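Local coordinates for protein cohesin (Archaeoglobus fulgidus, PDB 2XDH) that probably binds dockerin modules, being the non-cellulosomal cohesin domain of a longer archaeal protein that also carries a dockerin, at residues 5-10 against 125-130; 36-41 against 65-70; 43-48 against 87-92. One frame throughout, in Å; residues are numbered along the deposited sequence.

Contact 1 of 3, residues 5-10 against 125-130; sequences IIAGSA and LTLQGI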
# COMPACT_ATOMS: atom_id res chain seq x y z
N ILE A 5 11.61 -12.57 6.36
CA ILE A 5 12.46 -13.40 5.51
C ILE A 5 12.75 -14.69 6.26
O ILE A 5 13.10 -14.64 7.44
CB ILE A 5 13.79 -12.70 5.18
CG1 ILE A 5 13.50 -11.42 4.38
CG2 ILE A 5 14.69 -13.63 4.35
CD1 ILE A 5 14.74 -10.56 4.12
N ILE A 6 12.58 -15.82 5.60
CA ILE A 6 12.60 -17.13 6.27
C ILE A 6 13.51 -18.12 5.56
O ILE A 6 13.31 -18.41 4.39
CB ILE A 6 11.20 -17.74 6.26
CG1 ILE A 6 10.21 -16.80 6.94
CG2 ILE A 6 11.22 -19.13 6.91
CD1 ILE A 6 8.78 -17.35 6.99
N ALA A 7 14.50 -18.64 6.28
CA ALA A 7 15.32 -19.71 5.72
C ALA A 7 14.61 -21.04 5.93
O ALA A 7 14.09 -21.31 7.02
CB ALA A 7 16.69 -19.71 6.39
N GLY A 8 14.56 -21.87 4.90
CA GLY A 8 13.88 -23.14 5.00
C GLY A 8 14.61 -24.13 5.90
O GLY A 8 15.79 -23.95 6.22
N SER A 9 13.90 -25.18 6.31
CA SER A 9 14.49 -26.23 7.13
C SER A 9 14.52 -27.54 6.35
O SER A 9 13.73 -27.73 5.42
CB SER A 9 13.69 -26.40 8.43
OG SER A 9 13.79 -25.24 9.23
N ALA A 10 15.44 -28.44 6.71
CA ALA A 10 15.59 -29.67 5.94
C ALA A 10 16.29 -30.74 6.74
O ALA A 10 16.91 -30.47 7.78
CB ALA A 10 16.34 -29.41 4.62
N LEU A 125 20.46 -22.56 10.06
CA LEU A 125 20.70 -21.83 8.82
C LEU A 125 20.28 -20.42 9.17
O LEU A 125 19.08 -20.13 9.22
CB LEU A 125 19.84 -22.39 7.69
CG LEU A 125 20.27 -23.81 7.28
CD1 LEU A 125 19.15 -24.57 6.58
CD2 LEU A 125 21.51 -23.74 6.40
N THR A 126 21.26 -19.56 9.44
CA THR A 126 20.97 -18.25 10.01
C THR A 126 20.97 -17.13 8.98
O THR A 126 21.81 -17.08 8.10
CB THR A 126 21.97 -17.89 11.13
OG1 THR A 126 23.25 -17.61 10.56
CG2 THR A 126 22.10 -19.03 12.12
N LEU A 127 20.02 -16.22 9.12
CA LEU A 127 19.94 -15.03 8.29
C LEU A 127 20.42 -13.84 9.11
O LEU A 127 19.93 -13.59 10.21
CB LEU A 127 18.48 -14.78 7.88
CG LEU A 127 17.93 -15.79 6.88
CD1 LEU A 127 16.43 -15.70 6.84
CD2 LEU A 127 18.55 -15.56 5.48
N GLN A 128 21.38 -13.08 8.58
CA GLN A 128 21.78 -11.88 9.27
C GLN A 128 22.36 -10.86 8.31
O GLN A 128 22.39 -11.08 7.10
CB GLN A 128 22.78 -12.19 10.39
CG GLN A 128 24.08 -12.79 9.90
CD GLN A 128 24.05 -14.30 9.89
OE1 GLN A 128 23.36 -14.92 10.70
NE2 GLN A 128 24.78 -14.90 8.96
N GLY A 129 22.81 -9.74 8.87
CA GLY A 129 23.35 -8.66 8.07
C GLY A 129 22.36 -8.13 7.06
O GLY A 129 22.73 -7.70 5.97
N ILE A 130 21.08 -8.16 7.41
CA ILE A 130 20.06 -7.80 6.39
C ILE A 130 20.03 -6.29 6.10
O ILE A 130 20.07 -5.47 7.01
CB ILE A 130 18.68 -8.31 6.82
CG1 ILE A 130 18.65 -9.83 6.72
CG2 ILE A 130 17.58 -7.70 5.97
CD1 ILE A 130 17.62 -10.42 7.55

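Contact 2 of 3, residues 36-41 against 65-70; sequences ILSYPN and GNQIKV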
# COMPACT_ATOMS: atom_id res chain seq x y z
N ILE A 36 23.02 -12.16 4.49
CA ILE A 36 23.99 -13.22 4.67
C ILE A 36 23.25 -14.42 5.23
O ILE A 36 22.51 -14.30 6.21
CB ILE A 36 25.07 -12.81 5.67
CG1 ILE A 36 25.87 -11.62 5.12
CG2 ILE A 36 26.00 -13.97 5.95
CD1 ILE A 36 26.90 -11.10 6.09
N LEU A 37 23.42 -15.58 4.58
CA LEU A 37 22.93 -16.84 5.13
C LEU A 37 24.10 -17.65 5.62
O LEU A 37 24.98 -18.00 4.84
CB LEU A 37 22.21 -17.65 4.04
CG LEU A 37 21.73 -19.04 4.49
CD1 LEU A 37 20.56 -18.91 5.45
CD2 LEU A 37 21.32 -19.87 3.28
N SER A 38 24.15 -17.92 6.92
CA SER A 38 25.22 -18.75 7.45
C SER A 38 24.74 -20.19 7.50
O SER A 38 23.56 -20.44 7.75
CB SER A 38 25.63 -18.28 8.85
OG SER A 38 26.23 -17.00 8.80
N TYR A 39 25.64 -21.13 7.25
CA TYR A 39 25.28 -22.54 7.24
C TYR A 39 26.29 -23.39 8.00
O TYR A 39 27.45 -23.00 8.14
CB TYR A 39 25.14 -23.02 5.80
CG TYR A 39 26.39 -22.85 4.98
CD1 TYR A 39 27.30 -23.89 4.85
CD2 TYR A 39 26.66 -21.65 4.34
CE1 TYR A 39 28.45 -23.73 4.09
CE2 TYR A 39 27.81 -21.48 3.58
CZ TYR A 39 28.71 -22.54 3.47
OH TYR A 39 29.85 -22.39 2.71
N PRO A 40 25.86 -24.55 8.51
CA PRO A 40 26.72 -25.43 9.32
C PRO A 40 27.83 -26.14 8.54
O PRO A 40 27.74 -26.28 7.32
CB PRO A 40 25.74 -26.46 9.88
CG PRO A 40 24.58 -26.47 8.92
CD PRO A 40 24.48 -25.06 8.41
N ASN A 41 28.86 -26.58 9.26
CA ASN A 41 29.99 -27.31 8.68
C ASN A 41 29.60 -28.60 7.99
O ASN A 41 30.32 -29.09 7.12
CB ASN A 41 31.03 -27.64 9.76
CG ASN A 41 31.87 -26.45 10.14
OD1 ASN A 41 32.13 -25.57 9.31
ND2 ASN A 41 32.31 -26.41 11.39
N GLY A 65 33.67 -18.84 3.27
CA GLY A 65 33.63 -19.56 4.52
C GLY A 65 32.27 -20.21 4.68
O GLY A 65 31.73 -20.81 3.74
N ASN A 66 31.70 -20.07 5.87
CA ASN A 66 30.38 -20.64 6.14
C ASN A 66 29.26 -19.63 5.97
O ASN A 66 28.25 -19.69 6.66
CB ASN A 66 30.35 -21.22 7.55
CG ASN A 66 30.95 -22.62 7.61
OD1 ASN A 66 31.38 -23.17 6.59
ND2 ASN A 66 30.99 -23.19 8.81
N GLN A 67 29.42 -18.70 5.04
CA GLN A 67 28.31 -17.79 4.75
C GLN A 67 28.15 -17.45 3.28
O GLN A 67 29.11 -17.36 2.53
CB GLN A 67 28.36 -16.54 5.63
CG GLN A 67 29.57 -15.66 5.49
CD GLN A 67 29.63 -14.62 6.60
OE1 GLN A 67 29.26 -14.89 7.74
NE2 GLN A 67 30.09 -13.41 6.26
N ILE A 68 26.89 -17.30 2.87
CA ILE A 68 26.56 -16.94 1.51
C ILE A 68 26.03 -15.52 1.53
O ILE A 68 25.00 -15.25 2.15
CB ILE A 68 25.48 -17.87 0.95
CG1 ILE A 68 25.90 -19.33 1.14
CG2 ILE A 68 25.20 -17.54 -0.52
CD1 ILE A 68 24.74 -20.33 1.11
N LYS A 69 26.75 -14.60 0.90
CA LYS A 69 26.27 -13.23 0.77
C LYS A 69 25.47 -13.13 -0.51
O LYS A 69 25.93 -13.52 -1.58
CB LYS A 69 27.45 -12.25 0.73
CG LYS A 69 28.26 -12.23 2.03
CD LYS A 69 29.29 -11.11 2.07
CE LYS A 69 29.88 -10.97 3.47
NZ LYS A 69 30.97 -9.95 3.55
N VAL A 70 24.25 -12.62 -0.39
CA VAL A 70 23.35 -12.56 -1.51
C VAL A 70 22.89 -11.14 -1.70
O VAL A 70 22.56 -10.45 -0.74
CB VAL A 70 22.10 -13.44 -1.27
CG1 VAL A 70 21.07 -13.22 -2.38
CG2 VAL A 70 22.50 -14.91 -1.17

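Contact 3 of 3, residues 43-48 against 87-92; sequences LEVEDV and VKFRVT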
# COMPACT_ATOMS: atom_id res chain seq x y z
N LEU A 43 27.28 -28.96 6.01
CA LEU A 43 26.79 -28.65 4.68
C LEU A 43 27.86 -28.02 3.79
O LEU A 43 28.76 -27.32 4.26
CB LEU A 43 25.56 -27.75 4.75
CG LEU A 43 24.31 -28.33 5.41
CD1 LEU A 43 23.14 -27.36 5.27
CD2 LEU A 43 23.95 -29.67 4.80
N GLU A 44 27.75 -28.27 2.50
CA GLU A 44 28.66 -27.69 1.53
C GLU A 44 27.85 -27.15 0.37
O GLU A 44 27.00 -27.86 -0.17
CB GLU A 44 29.64 -28.75 1.03
CG GLU A 44 30.22 -28.43 -0.32
CD GLU A 44 31.31 -29.40 -0.70
OE1 GLU A 44 31.82 -30.07 0.22
OE2 GLU A 44 31.63 -29.49 -1.90
N VAL A 45 28.12 -25.91 -0.01
CA VAL A 45 27.33 -25.25 -1.04
C VAL A 45 27.73 -25.72 -2.44
O VAL A 45 28.91 -25.66 -2.81
CB VAL A 45 27.46 -23.71 -0.95
CG1 VAL A 45 26.81 -23.04 -2.16
CG2 VAL A 45 26.86 -23.20 0.35
N GLU A 46 26.75 -26.21 -3.20
CA GLU A 46 26.98 -26.65 -4.59
C GLU A 46 26.48 -25.61 -5.60
O GLU A 46 27.06 -25.45 -6.68
CB GLU A 46 26.31 -28.00 -4.85
CG GLU A 46 26.72 -29.13 -3.91
CD GLU A 46 28.06 -29.76 -4.27
OE1 GLU A 46 28.69 -30.36 -3.37
OE2 GLU A 46 28.48 -29.68 -5.45
N ASP A 47 25.41 -24.91 -5.28
CA ASP A 47 24.90 -23.88 -6.18
C ASP A 47 23.94 -22.96 -5.44
O ASP A 47 23.41 -23.32 -4.39
CB ASP A 47 24.20 -24.52 -7.38
CG ASP A 47 24.17 -23.60 -8.61
OD1 ASP A 47 24.77 -22.50 -8.56
OD2 ASP A 47 23.56 -24.00 -9.62
N VAL A 48 23.75 -21.77 -5.98
CA VAL A 48 22.80 -20.80 -5.46
C VAL A 48 21.98 -20.31 -6.65
O VAL A 48 22.54 -19.76 -7.60
CB VAL A 48 23.51 -19.60 -4.81
CG1 VAL A 48 22.50 -18.58 -4.29
CG2 VAL A 48 24.43 -20.07 -3.66
N VAL A 87 19.28 -22.61 -2.14
CA VAL A 87 20.66 -23.06 -2.05
C VAL A 87 20.71 -24.57 -2.21
O VAL A 87 19.99 -25.30 -1.53
CB VAL A 87 21.36 -22.61 -0.74
CG1 VAL A 87 22.81 -23.07 -0.72
CG2 VAL A 87 21.30 -21.09 -0.60
N LYS A 88 21.53 -25.05 -3.13
CA LYS A 88 21.74 -26.48 -3.26
C LYS A 88 22.92 -26.84 -2.39
O LYS A 88 24.04 -26.35 -2.60
CB LYS A 88 21.99 -26.87 -4.72
CG LYS A 88 22.04 -28.38 -4.93
CD LYS A 88 22.23 -28.74 -6.40
CE LYS A 88 21.89 -30.20 -6.64
NZ LYS A 88 20.52 -30.52 -6.14
N PHE A 89 22.68 -27.68 -1.39
CA PHE A 89 23.72 -28.12 -0.47
C PHE A 89 24.00 -29.59 -0.70
O PHE A 89 23.15 -30.33 -1.19
CB PHE A 89 23.28 -27.99 0.98
CG PHE A 89 23.25 -26.58 1.50
CD1 PHE A 89 24.42 -25.87 1.70
CD2 PHE A 89 22.04 -25.99 1.87
CE1 PHE A 89 24.40 -24.59 2.22
CE2 PHE A 89 22.00 -24.72 2.38
CZ PHE A 89 23.17 -24.00 2.56
N ARG A 90 25.19 -30.02 -0.32
CA ARG A 90 25.50 -31.43 -0.25
C ARG A 90 25.80 -31.73 1.19
O ARG A 90 26.53 -30.98 1.85
CB ARG A 90 26.70 -31.77 -1.12
CG ARG A 90 27.31 -33.12 -0.78
CD ARG A 90 27.65 -33.88 -2.04
NE ARG A 90 28.41 -35.09 -1.74
CZ ARG A 90 28.99 -35.85 -2.66
NH1 ARG A 90 28.90 -35.52 -3.94
NH2 ARG A 90 29.66 -36.94 -2.30
N VAL A 91 25.22 -32.80 1.70
CA VAL A 91 25.43 -33.17 3.09
C VAL A 91 26.72 -33.97 3.21
O VAL A 91 26.80 -35.11 2.76
CB VAL A 91 24.24 -34.00 3.63
CG1 VAL A 91 24.42 -34.30 5.12
CG2 VAL A 91 22.93 -33.27 3.37
N THR A 92 27.72 -33.36 3.83
CA THR A 92 29.04 -33.98 3.96
C THR A 92 29.11 -34.92 5.16
O THR A 92 29.01 -34.49 6.31
CB THR A 92 30.13 -32.91 4.09
OG1 THR A 92 29.97 -32.22 5.33
CG2 THR A 92 30.03 -31.92 2.95

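Contact 1 of 3, residues 5-10 against 125-130
Leu127 meets Ile5 and Ala7 through its CD1 methyl, which lies against the 5-7 backbone while the two strands run roughly antiparallel with no hydrogen bond between them. The axes approach to 7.4 Å, and Ile5, Ala7, Leu125 and Leu127 all turn toward the space between. Leu127 CG is anti to its carbonyl carbon (chi1 -71°) and CD1 anti to CA (chi2 165°); Leu127 CD1 ends 3.7 Å from Ile5 CG2 and 4.0 Å from Ala7 CB. The same methyl lies 3.5 Å from Ile5 O and also touches the backbone N of Ala7. The Ile5 and Leu127 side chains cross obliquely, and Ile130 touches Ile5 more loosely, CG2 to CD1. Farther along the pair, the Ala7 methyl faces the backbone of Leu125, its CB 3.7 Å from Leu125 O, while Leu125 CD1 lies 3.4 Å from Gly8 O. Strand 142-151, to whose backbone Ile5 and Ala7 bond, is flanked by 3-12 (parallel) and 123-134 (antiparallel), whose inward side chains meet in the cohesin interior. Here the chemistry is almost wholly apolar: branched aliphatic groups bind by shape and exclusion of water, and Gly8 O, buried under a leucine methyl, has no polar partner in the model.

Contact 2 of 3, residues 36-41 against 65-70
An antiparallel strand pair, 36-38 beside 67-70, joins through Leu37 and Ile68 and runs out into the tight turn at Gly65 and Asn66, which leads from strand 58-64 to strand 67-74. Leu37 N bonds to Ile68 O at 2.9 Å and Ile68 N to Leu37 O at 2.8 Å; two residues on, Tyr39 N bonds to Asn66 O. On the face of Ile36 and Ser38, Ile36 CG2 packs 3.5 Å from Gln67 CB and Ile36 runs alongside Lys69, whose NZ is salt-bridged to Glu64. On the other face Leu37 and Ile68 lie side by side, pointing the same way into the interior. Tyr39 has CG wedged between its backbone N and carbonyl carbon (chi1 59°), and its ring extends across to the 65-68 chain. Asn66 CA sits over one face of that ring, 3.6 Å above the plane and shifted toward the rim, in a CH-pi contact; Tyr39 CE2 touches Ile68 CG1 at 3.8 Å. Tyr39 OH comes close to Gly65 O. Away from the hydroxyl, Asn66 ND2 gives a nearly straight bond (171°) to Asn41 OD1 at 2.7 Å; that oxygen lies in the Asn66 amide plane, while ND2 stands above the Asn41 carbonyl plane. Gly65 and Asn66 have the backbone angles of a type II' turn, and this hairpin turn docks on the loop after strand 17-38, within the jelly-roll beta-sandwich of cohesins.

Contact 3 of 3, residues 43-48 against 87-92
Strands 43-48 and 87-91 run antiparallel, their axes 4.5 Å apart at closest, and pair from Leu43 beside Val91 to Val48 beside Val87, with a classic beta bulge where Glu46 and Asp47 both face Lys88. Glu44 and Arg90 exchange two backbone bonds. At the bulge Lys88 O accepts from Glu46 N at 2.8 Å and, weakly, from Asp47 N, while Lys88 N returns a bond to Asp47 O. Leu43, Val45, Val48, Val87, Phe89 and Val91 share the inner face, centred on the Phe89 ring. Leu43 crosses the phenylalanine at about a right angle, and its CD1 stands over the ring centre, 3.8 Å above the plane, in a CH-pi contact. Val87 CG1, from the same strand as the ring, covers the opposite face near the rim. Val45 CG2 closes on Phe89 CE1 at 3.4 Å, and the ring of Tyr39 meets Phe89 with planes about 50° apart. An alanine at Phe89 would probably leave Leu43 CD1 and Val87 CG1 without the ring between them and open a gap beside Val45 and Tyr39. On the outer face the bend of Glu46 at chi2 (-80°) turns its CD over toward Arg90; Glu46 OE1 lies 3.3 Å from Arg90 CB, whereas Arg90 NE stays 5.0 Å from Glu46 OE1. The opposite charges there are thus likely to attract only at a distance, and the pair rests on backbone bonds and on a ring gripped between aliphatic groups.

Contact 1 is the most buried, near the centre of the chain, and relies on aliphatic packing without backbone bonds between its segments. Contacts 2 and 3 are partly buried strand pairs, each with a mostly apolar inner face and a mixed or polar outer one; contact 2 adds amide and hydroxyl bonds at a turn, contact 3 a bulge and loosely placed charges. Strand 17-38 binds them together: residues 36-38 continue the sheet to 126-128 of contact 1, Ser38 N meeting Thr126 O in a probable hydrogen bond, and the strand also pairs with 82-91 of contact 3. Inside, Ile68 and Tyr39 touch Val45, while Leu125 reaches Leu43 and Phe89, merging the three into one hydrophobic core.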